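Local coordinates for genome polyprotein (Chicken sicinivirus JSY, PDB 6QWT), which is the 3D polymerase portion of the viral polyprotein, an RNA-dependent RNA polymerase that probably copies the viral genome from an RNA template, at residues A[32-46]-A[158-172]. Sequence-based numbering, arbitrary orientation.
Sequences VTKEPAVLSRHDRRT and KDELRGVDKVAAAKT
Arg162 N donates to Glu35 O at 2.7 Å and Glu35 N returns a bond to Arg162 O, making these two the hydrogen-bonded pair of a small antiparallel sheet. Strands 34-36 and 161-163 form this two-stranded sheet, which ties the N-terminal part of the picornaviral polymerase to the chain following strand 152-157. The pairing continues with Ala37 N to Glu160 O at one end and Val164 N to Thr33 O at the other, where Gly163 occupies the N-cap position of helix 164-168.

Val167 CG1 lies over one face of the Arg45 guanidinium, 3.4 Å from NH1. Arg45 NH1 and NH2 grip Pro36 O end-on, both at 3.0 Å. In the guanidinium plane, Arg45 also meets Glu35 OE1 through NH1 and takes the Asp43 carboxylate side-on through NE and NH2; this network fixes the rotation of the group and keeps its face on Val167. With CG1 of Val167 anti to its backbone N (chi1 169°), CG2 is left to lean on the Glu35 and Pro36 carbonyls. Ala37 CB touches both Arg162 CG and Thr172 CG2, and helix 50-54 adds Val50 against Val38, Ala170 and Thr172. At the C-terminal end of helix 164-168, just before the Schellman motif at Ala170, Thr46 OG1, which also bonds to Ala48 N, donates to Ala168 O at 2.9 Å, approaching from above the carbonyl plane, 58° out of it.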
ATOM      1  N   VAL A  32      15.192   5.974  21.623  1.00 26.03           N
ATOM      2  CA  VAL A  32      13.899   5.415  21.244  1.00 29.28           C
ATOM      3  C   VAL A  32      12.978   6.555  20.819  1.00 28.85           C
ATOM      4  O   VAL A  32      12.516   7.336  21.653  1.00 34.52           O
ATOM      5  CB  VAL A  32      13.287   4.598  22.388  1.00 31.26           C
ATOM      6  CG1 VAL A  32      11.883   4.130  22.022  1.00 28.97           C
ATOM      7  CG2 VAL A  32      14.179   3.410  22.719  1.00 28.91           C
ATOM      8  N   THR A  33      12.715   6.654  19.516  1.00 28.15           N
ATOM      9  CA  THR A  33      11.758   7.609  18.974  1.00 25.51           C
ATOM     10  C   THR A  33      10.483   6.944  18.482  1.00 29.36           C
ATOM     11  O   THR A  33       9.583   7.640  18.001  1.00 29.57           O
ATOM     12  CB  THR A  33      12.387   8.414  17.826  1.00 26.83           C
ATOM     13  OG1 THR A  33      12.528   7.574  16.674  1.00 28.91           O
ATOM     14  CG2 THR A  33      13.753   8.948  18.226  1.00 29.26           C
ATOM     15  N   LYS A  34      10.385   5.619  18.583  1.00 26.56           N
ATOM     16  CA  LYS A  34       9.219   4.879  18.128  1.00 25.57           C
ATOM     17  C   LYS A  34       8.895   3.785  19.134  1.00 28.26           C
ATOM     18  O   LYS A  34       9.787   3.242  19.790  1.00 27.51           O
ATOM     19  CB  LYS A  34       9.442   4.250  16.747  1.00 26.51           C
ATOM     20  CG  LYS A  34       9.284   5.205  15.575  1.00 28.72           C
ATOM     21  CD  LYS A  34       9.927   4.624  14.324  1.00 33.95           C
ATOM     22  CE  LYS A  34       9.185   5.034  13.064  1.00 40.19           C
ATOM     23  NZ  LYS A  34       9.786   4.400  11.856  1.00 45.10           N
ATOM     24  N   GLU A  35       7.612   3.464  19.237  1.00 25.10           N
ATOM     25  CA  GLU A  35       7.108   2.434  20.130  1.00 27.66           C
ATOM     26  C   GLU A  35       5.928   1.751  19.456  1.00 25.99           C
ATOM     27  O   GLU A  35       5.347   2.297  18.513  1.00 21.59           O
ATOM     28  CB  GLU A  35       6.682   3.022  21.483  1.00 26.74           C
ATOM     29  CG  GLU A  35       7.839   3.445  22.374  1.00 31.70           C
ATOM     30  CD  GLU A  35       7.372   4.074  23.673  1.00 39.33           C
ATOM     31  OE1 GLU A  35       6.183   3.910  24.020  1.00 38.20           O
ATOM     32  OE2 GLU A  35       8.191   4.735  24.344  1.00 42.38           O
ATOM     33  N   PRO A  36       5.563   0.546  19.904  1.00 22.49           N
ATOM     34  CA  PRO A  36       4.385  -0.120  19.334  1.00 25.12           C
ATOM     35  C   PRO A  36       3.129   0.722  19.503  1.00 26.33           C
ATOM     36  O   PRO A  36       2.923   1.362  20.535  1.00 21.96           O
ATOM     37  CB  PRO A  36       4.298  -1.427  20.130  1.00 27.09           C
ATOM     38  CG  PRO A  36       5.703  -1.685  20.572  1.00 25.09           C
ATOM     39  CD  PRO A  36       6.285  -0.327  20.847  1.00 23.79           C
ATOM     40  N   ALA A  37       2.288   0.715  18.468  1.00 25.19           N
ATOM     41  CA  ALA A  37       1.069   1.509  18.476  1.00 26.87           C
ATOM     42  C   ALA A  37       0.152   1.093  19.621  1.00 23.44           C
ATOM     43  O   ALA A  37       0.174  -0.051  20.084  1.00 20.67           O
ATOM     44  CB  ALA A  37       0.323   1.365  17.149  1.00 21.98           C
ATOM     45  N   VAL A  38      -0.662   2.044  20.072  1.00 22.96           N
ATOM     46  CA  VAL A  38      -1.653   1.775  21.107  1.00 23.17           C
ATOM     47  C   VAL A  38      -2.701   0.818  20.552  1.00 23.04           C
ATOM     48  O   VAL A  38      -3.365   1.108  19.549  1.00 20.94           O
ATOM     49  CB  VAL A  38      -2.293   3.079  21.600  1.00 23.34           C
ATOM     50  CG1 VAL A  38      -3.448   2.783  22.550  1.00 21.04           C
ATOM     51  CG2 VAL A  38      -1.255   3.957  22.271  1.00 22.66           C
ATOM     52  N   LEU A  39      -2.858  -0.336  21.196  1.00 20.66           N
ATOM     53  CA  LEU A  39      -3.905  -1.271  20.813  1.00 24.89           C
ATOM     54  C   LEU A  39      -5.026  -1.379  21.835  1.00 25.47           C
ATOM     55  O   LEU A  39      -6.147  -1.731  21.458  1.00 22.75           O
ATOM     56  CB  LEU A  39      -3.314  -2.667  20.559  1.00 23.54           C
ATOM     57  CG  LEU A  39      -2.189  -2.747  19.517  1.00 24.31           C
ATOM     58  CD1 LEU A  39      -1.671  -4.169  19.385  1.00 25.98           C
ATOM     59  CD2 LEU A  39      -2.643  -2.216  18.158  1.00 22.62           C
ATOM     60  N   SER A  40      -4.764  -1.069  23.101  1.00 23.24           N
ATOM     61  CA  SER A  40      -5.739  -1.238  24.170  1.00 25.92           C
ATOM     62  C   SER A  40      -6.383   0.096  24.528  1.00 27.46           C
ATOM     63  O   SER A  40      -5.725   1.141  24.512  1.00 27.01           O
ATOM     64  CB  SER A  40      -5.080  -1.847  25.410  1.00 26.01           C
ATOM     65  OG  SER A  40      -5.865  -1.624  26.568  1.00 28.78           O
ATOM     66  N   ARG A  41      -7.675   0.049  24.862  1.00 27.03           N
ATOM     67  CA  ARG A  41      -8.364   1.242  25.344  1.00 25.97           C
ATOM     68  C   ARG A  41      -7.905   1.653  26.737  1.00 26.68           C
ATOM     69  O   ARG A  41      -8.283   2.734  27.201  1.00 31.59           O
ATOM     70  CB  ARG A  41      -9.878   1.017  25.344  1.00 26.88           C
ATOM     71  CG  ARG A  41     -10.427   0.425  24.049  1.00 29.00           C
ATOM     72  CD  ARG A  41     -11.709   1.118  23.609  1.00 28.45           C
ATOM     73  NE  ARG A  41     -12.886   0.632  24.317  1.00 33.68           N
ATOM     74  CZ  ARG A  41     -13.914   1.392  24.682  1.00 35.86           C
ATOM     75  NH1 ARG A  41     -14.939   0.850  25.324  1.00 37.14           N
ATOM     76  NH2 ARG A  41     -13.919   2.691  24.412  1.00 30.66           N
ATOM     77  N   HIS A  42      -7.102   0.824  27.407  1.00 26.72           N
ATOM     78  CA  HIS A  42      -6.584   1.117  28.737  1.00 32.07           C
ATOM     79  C   HIS A  42      -5.076   1.366  28.733  1.00 32.48           C
ATOM     80  O   HIS A  42      -4.438   1.279  29.789  1.00 34.69           O
ATOM     81  CB  HIS A  42      -6.923  -0.020  29.703  1.00 31.24           C
ATOM     82  CG  HIS A  42      -8.375  -0.389  29.725  1.00 33.55           C
ATOM     83  ND1 HIS A  42      -8.911  -1.349  28.895  1.00 35.35           N
ATOM     84  CD2 HIS A  42      -9.402   0.072  30.477  1.00 30.78           C
ATOM     85  CE1 HIS A  42     -10.205  -1.464  29.134  1.00 31.28           C
ATOM     86  NE2 HIS A  42     -10.529  -0.611  30.090  1.00 34.32           N
ATOM     87  N   ASP A  43      -4.492   1.670  27.574  1.00 29.97           N
ATOM     88  CA  ASP A  43      -3.052   1.904  27.496  1.00 31.00           C
ATOM     89  C   ASP A  43      -2.659   3.110  28.343  1.00 26.55           C
ATOM     90  O   ASP A  43      -3.226   4.199  28.202  1.00 30.65           O
ATOM     91  CB  ASP A  43      -2.627   2.112  26.040  1.00 26.66           C
ATOM     92  CG  ASP A  43      -1.129   1.910  25.825  1.00 30.20           C
ATOM     93  OD1 ASP A  43      -0.322   2.528  26.555  1.00 27.36           O
ATOM     94  OD2 ASP A  43      -0.757   1.134  24.917  1.00 26.70           O
ATOM     95  N   ARG A  44      -1.683   2.910  29.233  1.00 28.70           N
ATOM     96  CA  ARG A  44      -1.245   3.980  30.122  1.00 29.68           C
ATOM     97  C   ARG A  44      -0.437   5.050  29.400  1.00 32.69           C
ATOM     98  O   ARG A  44      -0.282   6.154  29.934  1.00 33.41           O
ATOM     99  CB  ARG A  44      -0.422   3.401  31.275  1.00 32.57           C
ATOM    100  N   ARG A  45       0.081   4.756  28.206  1.00 31.18           N
ATOM    101  CA  ARG A  45       0.877   5.736  27.477  1.00 29.17           C
ATOM    102  C   ARG A  45       0.036   6.834  26.837  1.00 32.19           C
ATOM    103  O   ARG A  45       0.607   7.810  26.335  1.00 31.73           O
ATOM    104  CB  ARG A  45       1.714   5.041  26.399  1.00 26.39           C
ATOM    105  CG  ARG A  45       2.787   4.109  26.942  1.00 26.18           C
ATOM    106  CD  ARG A  45       3.412   3.290  25.826  1.00 28.87           C
ATOM    107  NE  ARG A  45       2.403   2.551  25.072  1.00 24.75           N
ATOM    108  CZ  ARG A  45       2.579   2.096  23.837  1.00 27.47           C
ATOM    109  NH1 ARG A  45       3.731   2.299  23.213  1.00 25.51           N
ATOM    110  NH2 ARG A  45       1.603   1.437  23.224  1.00 22.68           N
ATOM    111  N   THR A  46      -1.290   6.707  26.838  1.00 28.60           N
ATOM    112  CA  THR A  46      -2.167   7.691  26.222  1.00 32.14           C
ATOM    113  C   THR A  46      -3.341   8.000  27.143  1.00 31.87           C
ATOM    114  O   THR A  46      -3.768   7.160  27.940  1.00 31.71           O
ATOM    115  CB  THR A  46      -2.698   7.209  24.853  1.00 28.92           C
ATOM    116  OG1 THR A  46      -3.511   8.232  24.263  1.00 26.47           O
ATOM    117  CG2 THR A  46      -3.527   5.937  25.005  1.00 27.13           C
ATOM    118  N   LYS A 158      -3.820  -1.788  13.601  1.00 29.88           N
ATOM    119  CA  LYS A 158      -2.572  -2.261  13.014  1.00 26.52           C
ATOM    120  C   LYS A 158      -1.470  -2.248  14.064  1.00 22.96           C
ATOM    121  O   LYS A 158      -1.079  -1.185  14.558  1.00 24.16           O
ATOM    122  CB  LYS A 158      -2.180  -1.417  11.806  1.00 30.87           C
ATOM    123  CG  LYS A 158      -0.998  -2.006  11.042  1.00 27.71           C
ATOM    124  CD  LYS A 158      -0.608  -1.199   9.809  1.00 33.18           C
ATOM    125  CE  LYS A 158      -0.203  -2.147   8.681  1.00 39.46           C
ATOM    126  NZ  LYS A 158      -0.853  -1.746   7.405  1.00 45.98           N
ATOM    127  N   ASP A 159      -0.960  -3.431  14.389  1.00 22.74           N
ATOM    128  CA  ASP A 159       0.124  -3.605  15.348  1.00 25.25           C
ATOM    129  C   ASP A 159       1.444  -3.288  14.652  1.00 25.98           C
ATOM    130  O   ASP A 159       1.927  -4.078  13.835  1.00 26.84           O
ATOM    131  CB  ASP A 159       0.093  -5.034  15.876  1.00 25.52           C
ATOM    132  CG  ASP A 159       1.075  -5.276  17.015  1.00 27.86           C
ATOM    133  OD1 ASP A 159       1.172  -6.449  17.439  1.00 28.37           O
ATOM    134  OD2 ASP A 159       1.746  -4.324  17.486  1.00 25.65           O
ATOM    135  N   GLU A 160       2.022  -2.127  14.962  1.00 25.76           N
ATOM    136  CA  GLU A 160       3.213  -1.658  14.264  1.00 24.49           C
ATOM    137  C   GLU A 160       3.896  -0.582  15.098  1.00 26.90           C
ATOM    138  O   GLU A 160       3.289   0.012  15.990  1.00 24.73           O
ATOM    139  CB  GLU A 160       2.872  -1.102  12.876  1.00 24.92           C
ATOM    140  CG  GLU A 160       2.340   0.331  12.919  1.00 28.97           C
ATOM    141  CD  GLU A 160       1.701   0.772  11.617  1.00 31.59           C
ATOM    142  OE1 GLU A 160       0.677   1.488  11.671  1.00 26.86           O
ATOM    143  OE2 GLU A 160       2.225   0.409  10.542  1.00 36.70           O
ATOM    144  N   LEU A 161       5.170  -0.337  14.789  1.00 22.96           N
ATOM    145  CA  LEU A 161       5.897   0.755  15.426  1.00 24.13           C
ATOM    146  C   LEU A 161       5.360   2.099  14.948  1.00 25.83           C
ATOM    147  O   LEU A 161       5.074   2.287  13.762  1.00 24.38           O
ATOM    148  CB  LEU A 161       7.394   0.660  15.117  1.00 24.97           C
ATOM    149  CG  LEU A 161       8.215  -0.437  15.801  1.00 26.38           C
ATOM    150  CD1 LEU A 161       9.684  -0.297  15.434  1.00 26.17           C
ATOM    151  CD2 LEU A 161       8.032  -0.413  17.315  1.00 24.53           C
ATOM    152  N   ARG A 162       5.221   3.039  15.881  1.00 22.45           N
ATOM    153  CA  ARG A 162       4.751   4.381  15.573  1.00 24.71           C
ATOM    154  C   ARG A 162       5.600   5.394  16.324  1.00 24.68           C
ATOM    155  O   ARG A 162       6.180   5.084  17.368  1.00 26.90           O
ATOM    156  CB  ARG A 162       3.271   4.562  15.945  1.00 25.65           C
ATOM    157  CG  ARG A 162       2.335   3.583  15.258  1.00 26.70           C
ATOM    158  CD  ARG A 162       2.051   4.004  13.834  1.00 25.78           C
ATOM    159  NE  ARG A 162       0.927   4.932  13.773  1.00 32.21           N
ATOM    160  CZ  ARG A 162       0.667   5.725  12.741  1.00 39.07           C
ATOM    161  NH1 ARG A 162       1.455   5.707  11.671  1.00 38.37           N
ATOM    162  NH2 ARG A 162      -0.382   6.538  12.778  1.00 33.92           N
ATOM    163  N   GLY A 163       5.667   6.609  15.781  1.00 20.98           N
ATOM    164  CA  GLY A 163       6.323   7.688  16.496  1.00 26.07           C
ATOM    165  C   GLY A 163       5.716   7.897  17.871  1.00 31.07           C
ATOM    166  O   GLY A 163       4.522   7.687  18.085  1.00 26.48           O
ATOM    167  N   VAL A 164       6.563   8.313  18.817  1.00 28.08           N
ATOM    168  CA  VAL A 164       6.120   8.446  20.204  1.00 27.77           C
ATOM    169  C   VAL A 164       5.012   9.483  20.328  1.00 28.99           C
ATOM    170  O   VAL A 164       4.194   9.417  21.253  1.00 29.41           O
ATOM    171  CB  VAL A 164       7.310   8.790  21.120  1.00 31.89           C
ATOM    172  CG1 VAL A 164       8.122   7.539  21.420  1.00 27.53           C
ATOM    173  CG2 VAL A 164       8.177   9.875  20.488  1.00 25.68           C
ATOM    174  N   ASP A 165       4.967  10.453  19.413  1.00 28.84           N
ATOM    175  CA  ASP A 165       3.872  11.415  19.415  1.00 32.76           C
ATOM    176  C   ASP A 165       2.553  10.743  19.049  1.00 31.90           C
ATOM    177  O   ASP A 165       1.522  11.000  19.682  1.00 30.54           O
ATOM    178  CB  ASP A 165       4.181  12.571  18.458  1.00 36.64           C
ATOM    179  CG  ASP A 165       4.463  12.104  17.033  1.00 45.35           C
ATOM    180  OD1 ASP A 165       5.212  11.118  16.856  1.00 45.43           O
ATOM    181  OD2 ASP A 165       3.937  12.728  16.086  1.00 47.53           O
ATOM    182  N   LYS A 166       2.573   9.867  18.039  1.00 26.02           N
ATOM    183  CA  LYS A 166       1.359   9.166  17.637  1.00 26.94           C
ATOM    184  C   LYS A 166       0.917   8.154  18.687  1.00 30.95           C
ATOM    185  O   LYS A 166      -0.281   7.867  18.803  1.00 28.13           O
ATOM    186  CB  LYS A 166       1.575   8.483  16.285  1.00 26.87           C
ATOM    187  CG  LYS A 166       2.095   9.418  15.210  1.00 30.49           C
ATOM    188  CD  LYS A 166       1.372   9.207  13.887  1.00 41.34           C
ATOM    189  CE  LYS A 166       2.162   9.794  12.727  1.00 45.28           C
ATOM    190  NZ  LYS A 166       2.396   8.794  11.642  1.00 51.80           N
ATOM    191  N   VAL A 167       1.859   7.607  19.458  1.00 25.73           N
ATOM    192  CA  VAL A 167       1.494   6.741  20.574  1.00 28.25           C
ATOM    193  C   VAL A 167       0.731   7.532  21.630  1.00 30.80           C
ATOM    194  O   VAL A 167      -0.346   7.123  22.080  1.00 26.86           O
ATOM    195  CB  VAL A 167       2.750   6.072  21.162  1.00 29.41           C
ATOM    196  CG1 VAL A 167       2.429   5.394  22.487  1.00 24.36           C
ATOM    197  CG2 VAL A 167       3.330   5.071  20.176  1.00 27.46           C
ATOM    198  N   ALA A 168       1.271   8.690  22.022  1.00 27.57           N
ATOM    199  CA  ALA A 168       0.640   9.504  23.057  1.00 28.08           C
ATOM    200  C   ALA A 168      -0.741   9.992  22.636  1.00 28.80           C
ATOM    201  O   ALA A 168      -1.605  10.212  23.490  1.00 33.85           O
ATOM    202  CB  ALA A 168       1.538  10.690  23.407  1.00 26.05           C
ATOM    203  N   ALA A 169      -0.968  10.168  21.336  1.00 29.26           N
ATOM    204  CA  ALA A 169      -2.263  10.594  20.826  1.00 30.47           C
ATOM    205  C   ALA A 169      -3.176   9.428  20.454  1.00 27.01           C
ATOM    206  O   ALA A 169      -4.308   9.667  20.022  1.00 27.29           O
ATOM    207  CB  ALA A 169      -2.075  11.510  19.610  1.00 28.24           C
ATOM    208  N   ALA A 170      -2.709   8.185  20.609  1.00 27.12           N
ATOM    209  CA  ALA A 170      -3.469   6.980  20.258  1.00 26.42           C
ATOM    210  C   ALA A 170      -3.830   6.939  18.775  1.00 27.80           C
ATOM    211  O   ALA A 170      -4.841   6.346  18.387  1.00 28.34           O
ATOM    212  CB  ALA A 170      -4.728   6.834  21.120  1.00 24.97           C
ATOM    213  N   LYS A 171      -3.000   7.556  17.931  1.00 25.88           N
ATOM    214  CA  LYS A 171      -3.221   7.570  16.483  1.00 25.55           C
ATOM    215  C   LYS A 171      -2.621   6.302  15.884  1.00 26.46           C
ATOM    216  O   LYS A 171      -1.503   6.287  15.369  1.00 29.54           O
ATOM    217  CB  LYS A 171      -2.611   8.815  15.853  1.00 24.71           C
ATOM    218  CG  LYS A 171      -3.304  10.120  16.180  1.00 31.00           C
ATOM    219  CD  LYS A 171      -2.537  11.273  15.557  1.00 37.56           C
ATOM    220  CE  LYS A 171      -3.129  12.622  15.926  1.00 47.97           C
ATOM    221  NZ  LYS A 171      -2.317  13.736  15.355  1.00 46.92           N
ATOM    222  N   THR A 172      -3.387   5.222  15.946  1.00 25.10           N
ATOM    223  CA  THR A 172      -2.977   3.952  15.369  1.00 26.54           C
ATOM    224  C   THR A 172      -3.852   3.635  14.165  1.00 25.13           C
ATOM    225  O   THR A 172      -5.058   3.903  14.172  1.00 27.22           O
ATOM    226  CB  THR A 172      -3.051   2.833  16.407  1.00 25.87           C
ATOM    227  OG1 THR A 172      -4.369   2.273  16.426  1.00 34.08           O
ATOM    228  CG2 THR A 172      -2.721   3.394  17.774  1.00 20.36           C
TER
HETATM  229  O   HOH W   1       1.363  -1.925  18.005  1.00 25.36           O